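Local coordinates for protein laccase (Botrytis aclada, PDB 3SQR) that oxidises phenolic substrates such as hydroquinones with copper ions and reduces dioxygen to water, probably serving in lignin degradation and detoxification of lignin-derived products, at residues Y298-L304 with R365-E371; I272-F276 with N329-S335; R68-L72 with P98-D103. The contacts are given in a common frame with arbitrary orientation. Numbering follows the deposited sequence.

Contact 1: Y298-L304 with R365-E371. With MAN (alpha-D-mannopyranose), chain L.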
loop_
_atom_site.group_PDB
_atom_site.type_symbol
_atom_site.label_atom_id
_atom_site.label_comp_id
_atom_site.label_asym_id
_atom_site.label_seq_id
_atom_site.Cartn_x
_atom_site.Cartn_y
_atom_site.Cartn_z
ATOM N N TYR A 298 -14.016 16.276 3.462
ATOM C CA TYR A 298 -15.346 15.839 3.761
ATOM C C TYR A 298 -15.346 15.143 5.109
ATOM O O TYR A 298 -14.305 14.670 5.617
ATOM C CB TYR A 298 -15.947 14.975 2.669
ATOM C CG TYR A 298 -15.462 13.523 2.648
ATOM C CD1 TYR A 298 -14.293 13.190 2.003
ATOM C CD2 TYR A 298 -16.188 12.526 3.262
ATOM C CE1 TYR A 298 -13.868 11.882 1.953
ATOM C CE2 TYR A 298 -15.768 11.193 3.219
ATOM C CZ TYR A 298 -14.591 10.903 2.518
ATOM O OH TYR A 298 -14.125 9.627 2.432
ATOM N N THR A 299 -16.507 15.158 5.748
ATOM C CA THR A 299 -16.614 14.561 7.068
ATOM C C THR A 299 -17.328 13.232 6.981
ATOM O O THR A 299 -18.229 12.998 6.164
ATOM C CB THR A 299 -17.324 15.511 8.059
ATOM O OG1 THR A 299 -18.566 15.920 7.496
ATOM C CG2 THR A 299 -16.479 16.706 8.348
ATOM N N THR A 300 -16.883 12.314 7.820
ATOM C CA THR A 300 -17.433 11.002 7.855
ATOM C C THR A 300 -17.262 10.464 9.269
ATOM O O THR A 300 -16.321 10.839 9.960
ATOM C CB THR A 300 -16.761 10.064 6.791
ATOM O OG1 THR A 300 -17.508 8.868 6.740
ATOM C CG2 THR A 300 -15.238 9.789 7.170
ATOM N N ASP A 301 -18.171 9.595 9.689
ATOM C CA ASP A 301 -18.046 8.917 10.982
ATOM C C ASP A 301 -17.190 7.662 10.927
ATOM O O ASP A 301 -16.686 7.202 11.964
ATOM C CB ASP A 301 -19.439 8.500 11.504
ATOM C CG ASP A 301 -20.275 9.682 11.933
ATOM O OD1 ASP A 301 -19.722 10.640 12.530
ATOM O OD2 ASP A 301 -21.494 9.625 11.658
ATOM N N THR A 302 -17.112 7.077 9.744
ATOM C CA THR A 302 -16.330 5.852 9.557
ATOM C C THR A 302 -15.626 5.964 8.221
ATOM O O THR A 302 -16.023 6.754 7.373
ATOM C CB THR A 302 -17.136 4.575 9.634
ATOM O OG1 THR A 302 -17.799 4.351 8.408
ATOM C CG2 THR A 302 -18.153 4.599 10.778
ATOM N N LEU A 303 -14.586 5.169 8.021
ATOM C CA LEU A 303 -13.736 5.383 6.823
ATOM C C LEU A 303 -13.276 4.007 6.321
ATOM O O LEU A 303 -12.489 3.292 7.017
ATOM C CB LEU A 303 -12.565 6.243 7.245
ATOM C CG LEU A 303 -11.527 6.693 6.213
ATOM C CD1 LEU A 303 -12.185 7.209 4.960
ATOM C CD2 LEU A 303 -10.568 7.705 6.799
ATOM N N LEU A 304 -13.797 3.636 5.153
ATOM C CA LEU A 304 -13.540 2.371 4.520
ATOM C C LEU A 304 -12.123 2.443 3.968
ATOM O O LEU A 304 -11.793 3.412 3.304
ATOM C CB LEU A 304 -14.527 2.079 3.411
ATOM C CG LEU A 304 -15.984 1.831 3.864
ATOM C CD1 LEU A 304 -16.953 2.025 2.666
ATOM C CD2 LEU A 304 -16.079 0.446 4.432
ATOM N N ARG A 365 -20.942 0.763 8.016
ATOM C CA ARG A 365 -21.529 0.320 6.771
ATOM C C ARG A 365 -21.361 -1.187 6.587
ATOM O O ARG A 365 -22.269 -1.842 6.110
ATOM C CB ARG A 365 -20.939 1.104 5.599
ATOM C CG ARG A 365 -21.441 2.477 5.506
ATOM C CD ARG A 365 -20.574 3.351 4.606
ATOM N NE ARG A 365 -19.364 3.729 5.324
ATOM C CZ ARG A 365 -18.480 4.587 4.832
ATOM N NH1 ARG A 365 -18.657 5.087 3.619
ATOM N NH2 ARG A 365 -17.445 4.953 5.546
ATOM N N GLY A 366 -20.202 -1.734 6.994
ATOM C CA GLY A 366 -19.945 -3.151 7.056
ATOM C C GLY A 366 -19.686 -3.780 5.704
ATOM O O GLY A 366 -19.721 -5.003 5.548
ATOM N N THR A 367 -19.363 -2.932 4.722
ATOM C CA THR A 367 -19.023 -3.415 3.401
ATOM C C THR A 367 -17.525 -3.516 3.167
ATOM O O THR A 367 -16.713 -3.143 4.021
ATOM C CB THR A 367 -19.576 -2.431 2.345
ATOM O OG1 THR A 367 -18.829 -1.208 2.447
ATOM C CG2 THR A 367 -21.098 -2.122 2.594
ATOM N N CYS A 368 -17.181 -4.023 1.993
ATOM C CA CYS A 368 -15.767 -4.129 1.541
ATOM C C CYS A 368 -15.461 -3.082 0.494
ATOM O O CYS A 368 -14.460 -3.170 -0.187
ATOM C CB CYS A 368 -15.449 -5.520 1.036
ATOM S SG CYS A 368 -16.048 -6.795 2.155
ATOM N N GLU A 369 -16.337 -2.100 0.390
ATOM C CA GLU A 369 -16.176 -1.022 -0.576
ATOM C C GLU A 369 -15.041 -0.098 -0.204
ATOM O O GLU A 369 -14.540 -0.083 0.959
ATOM C CB GLU A 369 -17.475 -0.214 -0.687
ATOM C CG GLU A 369 -18.597 -1.121 -1.082
ATOM C CD GLU A 369 -19.852 -0.403 -1.468
ATOM O OE1 GLU A 369 -19.855 0.834 -1.635
ATOM O OE2 GLU A 369 -20.859 -1.118 -1.535
ATOM N N ASP A 370 -14.698 0.742 -1.170
ATOM C CA ASP A 370 -13.914 1.906 -0.871
ATOM C C ASP A 370 -14.881 3.012 -0.429
ATOM O O ASP A 370 -16.135 2.860 -0.529
ATOM C CB ASP A 370 -13.141 2.424 -2.090
ATOM C CG ASP A 370 -11.980 1.514 -2.514
ATOM O OD1 ASP A 370 -11.585 0.601 -1.766
ATOM O OD2 ASP A 370 -11.381 1.800 -3.584
ATOM N N GLU A 371 -14.304 4.133 -0.001
ATOM C CA GLU A 371 -15.107 5.349 0.194
ATOM C C GLU A 371 -15.829 5.688 -1.096
ATOM O O GLU A 371 -15.358 5.395 -2.195
ATOM C CB GLU A 371 -14.273 6.522 0.703
ATOM C CG GLU A 371 -13.908 6.429 2.153
ATOM C CD GLU A 371 -15.109 6.563 3.034
ATOM O OE1 GLU A 371 -15.713 7.632 3.002
ATOM O OE2 GLU A 371 -15.447 5.601 3.750
HETATM C C1 MAN L . -18.595 11.679 0.663
HETATM C C2 MAN L . -19.552 11.020 1.648
HETATM C C3 MAN L . -20.723 10.359 0.934
HETATM C C4 MAN L . -21.405 11.379 0.020
HETATM C C5 MAN L . -20.361 11.969 -0.939
HETATM C C6 MAN L . -20.989 13.057 -1.820
HETATM O O2 MAN L . -19.971 12.014 2.574
HETATM O O3 MAN L . -21.585 9.757 1.903
HETATM O O4 MAN L . -22.379 10.726 -0.739
HETATM O O5 MAN L . -19.288 12.560 -0.212
HETATM O O6 MAN L . -21.438 14.102 -0.947
HETATM O O HOH W 1 -18.035 8.137 4.079
HETATM O O HOH W 2 -11.439 3.486 0.621
#
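Arg-365 begins segment 365-371, part of the loop between strands 344-348 and 387-398. It lies where the second cupredoxin domain passes from edge strand 293-300 of one sheet to edge strand 303-305 of the other. Arg-365 NH2 donates to Thr-302 OG1 (2.9 Å), and Leu-304 CD1 sits over one guanidinium face. Glu-277 also pairs with Arg-365 NE and Thr-302 OG1. Cys-368 is in disulfide with Cys-334. The loop backbone wraps Leu-304: Glu-369 O lies 3.3 Å from Leu-304 CB and Asp-370 O 3.4 Å from Leu-304 CD1. Asp-370 OD2 is hydrogen-bonded to Ala-503 N and Gln-477 NE2 of the third domain. Glu-371 ends the segment. Glu-371 OE1 accepts from Tyr-298 OH (2.6 Å), while Glu-371 OE2 accepts from Leu-304 N (2.9 Å) and forms a salt bridge with Arg-365 NH2 (2.8 Å). Water 1 joins Glu-371 OE1 to Thr-300 OG1. Tyr-298 CD2 lies 3.6 Å from C1 of a glycan mannose. The buried carboxylate is thus met by arginine, strand and tyrosine donors.

Contact 2: I272-F276 with N329-S335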
loop_
_atom_site.group_PDB
_atom_site.type_symbol
_atom_site.label_atom_id
_atom_site.label_comp_id
_atom_site.label_asym_id
_atom_site.label_seq_id
_atom_site.Cartn_x
_atom_site.Cartn_y
_atom_site.Cartn_z
ATOM N N ILE A 272 -2.373 -8.348 5.365
ATOM C CA ILE A 272 -2.205 -9.398 4.341
ATOM C C ILE A 272 -3.522 -9.548 3.605
ATOM O O ILE A 272 -3.579 -9.661 2.396
ATOM C CB ILE A 272 -1.856 -10.737 5.081
ATOM C CG1 ILE A 272 -0.461 -10.657 5.650
ATOM C CG2 ILE A 272 -2.007 -11.980 4.194
ATOM C CD1 ILE A 272 -0.225 -11.735 6.723
ATOM N N ASP A 273 -4.590 -9.557 4.375
ATOM C CA ASP A 273 -5.944 -9.711 3.802
ATOM C C ASP A 273 -6.953 -9.211 4.768
ATOM O O ASP A 273 -7.634 -9.986 5.434
ATOM C CB ASP A 273 -6.209 -11.162 3.471
ATOM C CG ASP A 273 -7.437 -11.351 2.555
ATOM O OD1 ASP A 273 -8.201 -10.402 2.368
ATOM O OD2 ASP A 273 -7.598 -12.454 2.008
ATOM N N SER A 274 -7.061 -7.883 4.842
ATOM C CA SER A 274 -7.843 -7.192 5.850
ATOM C C SER A 274 -8.531 -6.049 5.212
ATOM O O SER A 274 -7.906 -5.336 4.427
ATOM C CB SER A 274 -6.942 -6.658 6.994
ATOM O OG SER A 274 -5.827 -5.982 6.422
ATOM N N HIS A 275 -9.732 -5.758 5.677
ATOM C CA HIS A 275 -10.460 -4.560 5.278
ATOM C C HIS A 275 -10.895 -3.885 6.545
ATOM O O HIS A 275 -11.359 -4.559 7.490
ATOM C CB HIS A 275 -11.702 -4.865 4.435
ATOM C CG HIS A 275 -12.245 -3.675 3.728
ATOM N ND1 HIS A 275 -13.069 -2.755 4.340
ATOM C CD2 HIS A 275 -12.037 -3.219 2.467
ATOM C CE1 HIS A 275 -13.350 -1.785 3.476
ATOM N NE2 HIS A 275 -12.776 -2.066 2.326
ATOM N N PHE A 276 -10.776 -2.584 6.543
ATOM C CA PHE A 276 -11.100 -1.788 7.721
ATOM C C PHE A 276 -12.117 -0.734 7.391
ATOM O O PHE A 276 -12.244 -0.277 6.279
ATOM C CB PHE A 276 -9.850 -1.183 8.424
ATOM C CG PHE A 276 -8.901 -2.219 8.955
ATOM C CD1 PHE A 276 -9.143 -2.873 10.150
ATOM C CD2 PHE A 276 -7.782 -2.568 8.223
ATOM C CE1 PHE A 276 -8.302 -3.823 10.632
ATOM C CE2 PHE A 276 -6.926 -3.521 8.687
ATOM C CZ PHE A 276 -7.205 -4.179 9.908
ATOM N N ASN A 329 -13.043 -1.757 12.879
ATOM C CA ASN A 329 -14.175 -2.391 12.171
ATOM C C ASN A 329 -13.699 -3.281 11.068
ATOM O O ASN A 329 -14.025 -3.098 9.889
ATOM C CB ASN A 329 -15.127 -1.352 11.630
ATOM C CG ASN A 329 -15.902 -0.654 12.704
ATOM O OD1 ASN A 329 -16.528 -1.312 13.560
ATOM N ND2 ASN A 329 -16.001 0.639 12.602
ATOM N N TRP A 330 -12.998 -4.304 11.459
ATOM C CA TRP A 330 -12.615 -5.372 10.574
ATOM C C TRP A 330 -13.823 -5.813 9.751
ATOM O O TRP A 330 -14.890 -6.172 10.359
ATOM C CB TRP A 330 -12.138 -6.571 11.366
ATOM C CG TRP A 330 -11.759 -7.757 10.568
ATOM C CD1 TRP A 330 -12.597 -8.718 10.052
ATOM C CD2 TRP A 330 -10.479 -8.040 10.040
ATOM N NE1 TRP A 330 -11.905 -9.591 9.258
ATOM C CE2 TRP A 330 -10.598 -9.204 9.246
ATOM C CE3 TRP A 330 -9.198 -7.451 10.214
ATOM C CZ2 TRP A 330 -9.524 -9.762 8.588
ATOM C CZ3 TRP A 330 -8.133 -8.047 9.610
ATOM C CH2 TRP A 330 -8.294 -9.173 8.775
ATOM N N GLY A 331 -13.658 -5.814 8.425
ATOM C CA GLY A 331 -14.692 -6.315 7.502
ATOM C C GLY A 331 -14.828 -7.831 7.490
ATOM O O GLY A 331 -14.170 -8.509 6.730
ATOM N N THR A 332 -15.713 -8.368 8.319
ATOM C CA THR A 332 -15.818 -9.841 8.417
ATOM C C THR A 332 -16.383 -10.458 7.129
ATOM O O THR A 332 -16.042 -11.579 6.783
ATOM C CB THR A 332 -16.723 -10.233 9.591
ATOM O OG1 THR A 332 -17.935 -9.493 9.527
ATOM C CG2 THR A 332 -16.011 -9.918 10.930
ATOM N N THR A 333 -17.179 -9.708 6.393
ATOM C CA THR A 333 -17.639 -10.193 5.082
ATOM C C THR A 333 -16.547 -10.184 4.003
ATOM O O THR A 333 -16.660 -10.867 2.993
ATOM C CB THR A 333 -18.842 -9.423 4.552
ATOM O OG1 THR A 333 -18.519 -8.057 4.461
ATOM C CG2 THR A 333 -20.059 -9.545 5.484
ATOM N N CYS A 334 -15.435 -9.489 4.279
ATOM C CA CYS A 334 -14.365 -9.346 3.297
ATOM C C CYS A 334 -13.331 -10.462 3.433
ATOM O O CYS A 334 -12.792 -10.996 2.447
ATOM C CB CYS A 334 -13.739 -7.933 3.443
ATOM S SG CYS A 334 -14.810 -6.584 3.753
ATOM N N SER A 335 -12.981 -10.761 4.684
ATOM C CA SER A 335 -12.135 -11.855 4.988
ATOM C C SER A 335 -12.282 -12.198 6.496
ATOM O O SER A 335 -12.795 -11.412 7.294
ATOM C CB SER A 335 -10.688 -11.533 4.658
ATOM O OG SER A 335 -10.223 -10.472 5.545
HETATM O O HOH W 3 -10.036 -8.359 3.463
HETATM O O HOH W 4 -10.905 -9.945 0.823
HETATM O O HOH W 5 -11.534 -7.962 6.232
HETATM O O HOH W 6 -14.128 -3.096 6.888
#
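Two direct hydrogen bonds join loops 272-276 and 329-335 of the second cupredoxin domain, a Greek-key beta sandwich. Ser-335 OG donates to Asp-273 O at 2.6 Å. Gly-331 N donates to His-275 O at 2.8 Å and is nearly linear. Waters fill the gap between them. Water 5 accepts from His-275 N and donates to Gly-331 O and Ser-335 OG. Waters 3 and 4 link Asp-273 OD1 to Ser-335 OG and Cys-334 O, respectively. Gly-331 O also accepts from Cys-334 N (2.9 Å), which holds the turn closed. A side chain at Gly-331 would crowd His-275 CB and clash with Cys-334 SG. Asp-273 lies near the type 1 copper ligand His-531, and Ile-272 and Asp-273 touch helix 529-533 of the third domain. Further out, Trp-330 folds back against 272-276. Its edge meets the face of Phe-276 in an offset edge-to-face pair, with the centroids of the Phe-276 ring and the Trp-330 six-membered ring 5.6 Å apart and planes at 87°. Trp-330 NE1 donates to Ser-335 O (2.8 Å), fixing the indole against its own loop. Cys-334, in disulfide with Cys-368, packs on His-275. The sulfur approaches the imidazole obliquely. Cys-334 SG lies 3.6 Å from His-275 CB.

Contact 3: R68-L72 with P98-D103. With MAN (alpha-D-mannopyranose), chain C; NAG (2-acetamido-2-deoxy-beta-D-glucopyranose), chain G; NAG (2-acetamido-2-deoxy-beta-D-glucopyranose), chain B; BMA (beta-D-mannopyranose), chain D.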
loop_
_atom_site.group_PDB
_atom_site.type_symbol
_atom_site.label_atom_id
_atom_site.label_comp_id
_atom_site.label_asym_id
_atom_site.label_seq_id
_atom_site.Cartn_x
_atom_site.Cartn_y
_atom_site.Cartn_z
ATOM N N ARG A 68 18.332 13.270 1.953
ATOM C CA ARG A 68 18.194 12.583 3.219
ATOM C C ARG A 68 18.641 11.125 3.022
ATOM O O ARG A 68 18.232 10.487 2.058
ATOM C CB ARG A 68 16.766 12.619 3.650
ATOM C CG ARG A 68 16.371 14.086 4.106
ATOM C CD ARG A 68 15.093 14.086 4.764
ATOM N NE ARG A 68 14.501 15.427 4.707
ATOM C CZ ARG A 68 14.833 16.452 5.486
ATOM N NH1 ARG A 68 15.786 16.339 6.419
ATOM N NH2 ARG A 68 14.203 17.601 5.320
ATOM N N GLU A 69 19.518 10.661 3.894
ATOM C CA GLU A 69 20.120 9.372 3.748
ATOM C C GLU A 69 19.707 8.424 4.875
ATOM O O GLU A 69 19.708 8.785 6.053
ATOM C CB GLU A 69 21.626 9.545 3.746
ATOM C CG GLU A 69 22.393 8.258 3.458
ATOM C CD GLU A 69 23.875 8.508 3.113
ATOM O OE1 GLU A 69 24.457 9.431 3.705
ATOM O OE2 GLU A 69 24.411 7.775 2.265
ATOM N N TYR A 70 19.429 7.185 4.552
ATOM C CA TYR A 70 18.940 6.217 5.506
ATOM C C TYR A 70 19.658 4.912 5.288
ATOM O O TYR A 70 20.002 4.566 4.165
ATOM C CB TYR A 70 17.412 6.005 5.368
ATOM C CG TYR A 70 16.551 7.108 5.858
ATOM C CD1 TYR A 70 16.079 7.124 7.168
ATOM C CD2 TYR A 70 16.177 8.121 5.022
ATOM C CE1 TYR A 70 15.245 8.167 7.616
ATOM C CE2 TYR A 70 15.381 9.134 5.449
ATOM C CZ TYR A 70 14.922 9.171 6.731
ATOM O OH TYR A 70 14.131 10.217 7.099
ATOM N N TRP A 71 19.878 4.152 6.363
ATOM C CA TRP A 71 20.416 2.823 6.281
ATOM C C TRP A 71 19.374 1.893 6.857
ATOM O O TRP A 71 18.943 2.089 7.974
ATOM C CB TRP A 71 21.761 2.698 7.044
ATOM C CG TRP A 71 22.923 3.225 6.329
ATOM C CD1 TRP A 71 23.799 2.517 5.526
ATOM C CD2 TRP A 71 23.358 4.571 6.318
ATOM N NE1 TRP A 71 24.754 3.374 5.000
ATOM C CE2 TRP A 71 24.504 4.636 5.487
ATOM C CE3 TRP A 71 22.891 5.746 6.930
ATOM C CZ2 TRP A 71 25.146 5.812 5.243
ATOM C CZ3 TRP A 71 23.561 6.907 6.710
ATOM C CH2 TRP A 71 24.681 6.935 5.887
ATOM N N LEU A 72 18.932 0.916 6.097
ATOM C CA LEU A 72 17.933 -0.024 6.608
ATOM C C LEU A 72 18.508 -1.388 6.503
ATOM O O LEU A 72 19.119 -1.761 5.502
ATOM C CB LEU A 72 16.624 0.005 5.805
ATOM C CG LEU A 72 15.816 1.308 5.838
ATOM C CD1 LEU A 72 14.572 1.271 4.960
ATOM C CD2 LEU A 72 15.471 1.597 7.269
ATOM N N PRO A 98 11.408 1.569 10.862
ATOM C CA PRO A 98 11.700 2.995 11.088
ATOM C C PRO A 98 10.915 3.897 10.174
ATOM O O PRO A 98 10.661 3.581 9.030
ATOM C CB PRO A 98 13.182 3.131 10.699
ATOM C CG PRO A 98 13.747 1.821 10.711
ATOM C CD PRO A 98 12.607 0.810 10.528
ATOM N N ALA A 99 10.532 5.062 10.694
ATOM C CA ALA A 99 9.910 6.071 9.852
ATOM C C ALA A 99 10.941 6.722 8.935
ATOM O O ALA A 99 12.028 7.107 9.361
ATOM C CB ALA A 99 9.268 7.163 10.718
ATOM N N ILE A 100 10.554 6.879 7.676
ATOM C CA ILE A 100 11.274 7.675 6.764
ATOM C C ILE A 100 10.420 8.880 6.584
ATOM O O ILE A 100 9.272 8.791 6.094
ATOM C CB ILE A 100 11.471 6.924 5.454
ATOM C CG1 ILE A 100 12.292 5.681 5.757
ATOM C CG2 ILE A 100 12.077 7.874 4.399
ATOM C CD1 ILE A 100 12.553 4.819 4.592
ATOM N N ILE A 101 10.980 10.025 6.993
ATOM C CA ILE A 101 10.255 11.305 6.989
ATOM C C ILE A 101 11.095 12.256 6.146
ATOM O O ILE A 101 12.316 12.438 6.385
ATOM C CB ILE A 101 9.924 11.814 8.390
ATOM C CG1 ILE A 101 9.057 10.786 9.165
ATOM C CG2 ILE A 101 9.181 13.222 8.342
ATOM C CD1 ILE A 101 8.685 11.153 10.697
ATOM N N ALA A 102 10.465 12.845 5.147
ATOM C CA ALA A 102 11.130 13.766 4.295
ATOM C C ALA A 102 10.190 14.898 3.977
ATOM O O ALA A 102 9.071 14.916 4.444
ATOM C CB ALA A 102 11.653 13.041 2.980
ATOM N N ASP A 103 10.694 15.909 3.279
ATOM C CA ASP A 103 9.885 16.995 2.774
ATOM C C ASP A 103 9.737 16.785 1.302
ATOM O O ASP A 103 10.617 16.255 0.629
ATOM C CB ASP A 103 10.577 18.377 2.964
ATOM C CG ASP A 103 10.679 18.768 4.415
ATOM O OD1 ASP A 103 9.796 18.422 5.193
ATOM O OD2 ASP A 103 11.693 19.359 4.776
HETATM C C1 MAN C . 20.317 10.710 10.238
HETATM C C2 MAN C . 21.579 10.619 9.353
HETATM C C3 MAN C . 21.559 11.757 8.313
HETATM C C4 MAN C . 20.275 11.672 7.488
HETATM C C5 MAN C . 19.055 11.703 8.417
HETATM C C6 MAN C . 17.766 11.390 7.645
HETATM O O2 MAN C . 21.720 9.324 8.770
HETATM O O3 MAN C . 22.690 11.739 7.473
HETATM O O4 MAN C . 20.257 12.559 6.350
HETATM O O5 MAN C . 19.147 10.707 9.440
HETATM O O6 MAN C . 16.635 11.409 8.518
HETATM C C1 NAG G . 19.284 -0.031 10.854
HETATM C C2 NAG G . 20.008 1.262 11.148
HETATM C C3 NAG G . 21.332 1.313 10.432
HETATM C C4 NAG G . 22.142 0.116 10.836
HETATM C C5 NAG G . 21.375 -1.142 10.541
HETATM C C6 NAG G . 22.139 -2.407 10.940
HETATM C C7 NAG G . 18.305 2.999 11.426
HETATM C C8 NAG G . 17.491 4.021 10.681
HETATM N N2 NAG G . 19.164 2.330 10.638
HETATM O O3 NAG G . 21.987 2.447 10.856
HETATM O O4 NAG G . 23.310 0.127 10.101
HETATM O O5 NAG G . 20.128 -1.140 11.244
HETATM O O6 NAG G . 22.367 -2.350 12.369
HETATM O O7 NAG G . 18.156 2.818 12.635
HETATM C C1 NAG B . 6.180 8.245 15.062
HETATM C C2 NAG B . 7.700 8.300 14.941
HETATM C C3 NAG B . 8.258 9.701 15.201
HETATM C C4 NAG B . 7.494 10.770 14.427
HETATM C C5 NAG B . 5.978 10.562 14.542
HETATM C C6 NAG B . 5.196 11.598 13.715
HETATM C C7 NAG B . 8.927 6.234 15.276
HETATM C C8 NAG B . 9.546 5.237 16.205
HETATM N N2 NAG B . 8.344 7.313 15.812
HETATM O O3 NAG B . 9.630 9.748 14.826
HETATM O O4 NAG B . 7.799 12.000 15.067
HETATM O O5 NAG B . 5.612 9.223 14.185
HETATM O O6 NAG B . 5.087 11.198 12.356
HETATM O O7 NAG B . 8.942 6.040 14.047
HETATM C C1 BMA D . 8.564 12.933 14.276
HETATM C C2 BMA D . 8.530 14.313 14.948
HETATM C C3 BMA D . 9.331 15.316 14.078
HETATM C C4 BMA D . 10.750 14.782 13.806
HETATM C C5 BMA D . 10.715 13.309 13.361
HETATM C C6 BMA D . 12.115 12.701 13.331
HETATM O O2 BMA D . 9.036 14.070 16.251
HETATM O O3 BMA D . 9.337 16.670 14.517
HETATM O O4 BMA D . 11.350 15.560 12.785
HETATM O O5 BMA D . 9.901 12.496 14.200
HETATM O O6 BMA D . 12.605 12.530 14.662
#
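Strands 67-79 and 100-103 belong to the two facing sheets of the first cupredoxin domain, a beta sandwich. The segments 68-72 and 100-103 run antiparallel at 171°, their axes 8.8 Å apart at closest approach. No backbone-to-backbone hydrogen bond crosses the gap, so side chains fill it. Arg-68, Tyr-70 and Leu-72 project from one strand toward the other. Leu-72 fits between Pro-98 and Ile-100. Leu-72 CD2 is 3.9 Å from Pro-98 CG, and Leu-72 CD1 is 4.1 Å from Ile-100 CD1. Tyr-70 is a long bump. Its ring spans the gap, and its hydroxyl ends against the backbone of Ile-101, where Ile-101 N donates to Tyr-70 OH at 3.2 Å. Ile-100 CG2 makes a CH-pi contact on one face of the Tyr-70 ring, 4.1 Å from the centroid. A mannose of an attached glycan lies over the opposite face, so protein and sugar sandwich the ring. At the far end Arg-68 extends past Ala-102, with Arg-68 CD 4.0 Å from Ala-102 CB. Its tip forms a salt bridge with Asp-103, while its NE pairs with Asp-106. Ile-101 CD1 meets an N-acetylglucosamine and a mannose, so sugar covers the side of strand 100-103 that faces away from the gap. The mannose on Tyr-70 adds a weak hydrogen bond from its O6 to Tyr-70 OH, at 3.1 Å.

Contacts 1 and 2 adjoin, with centres about 13 Å apart, and their segments alternate along the chain. The Cys-368 to Cys-334 disulfide (SG to SG 2.0 Å) ties them together. His-275 NE2 also lies 3.0 Å from Glu-369 O, a weak hydrogen bond. Contact 2 lies closer to copper than contact 1. The side chain of Asp-273 in contact 2 is about 7 Å from a bound copper and about 5 Å from that of the type 1 ligand His-531. In contact 1 the side chain of Asp-370 is about 12 Å from a copper. Contact 3 stands apart in the first domain, its centre about 31 Å from the centre of contact 1 and about 30 Å from that of contact 2. Its Ile-100 side chain is about 14 Å from a copper.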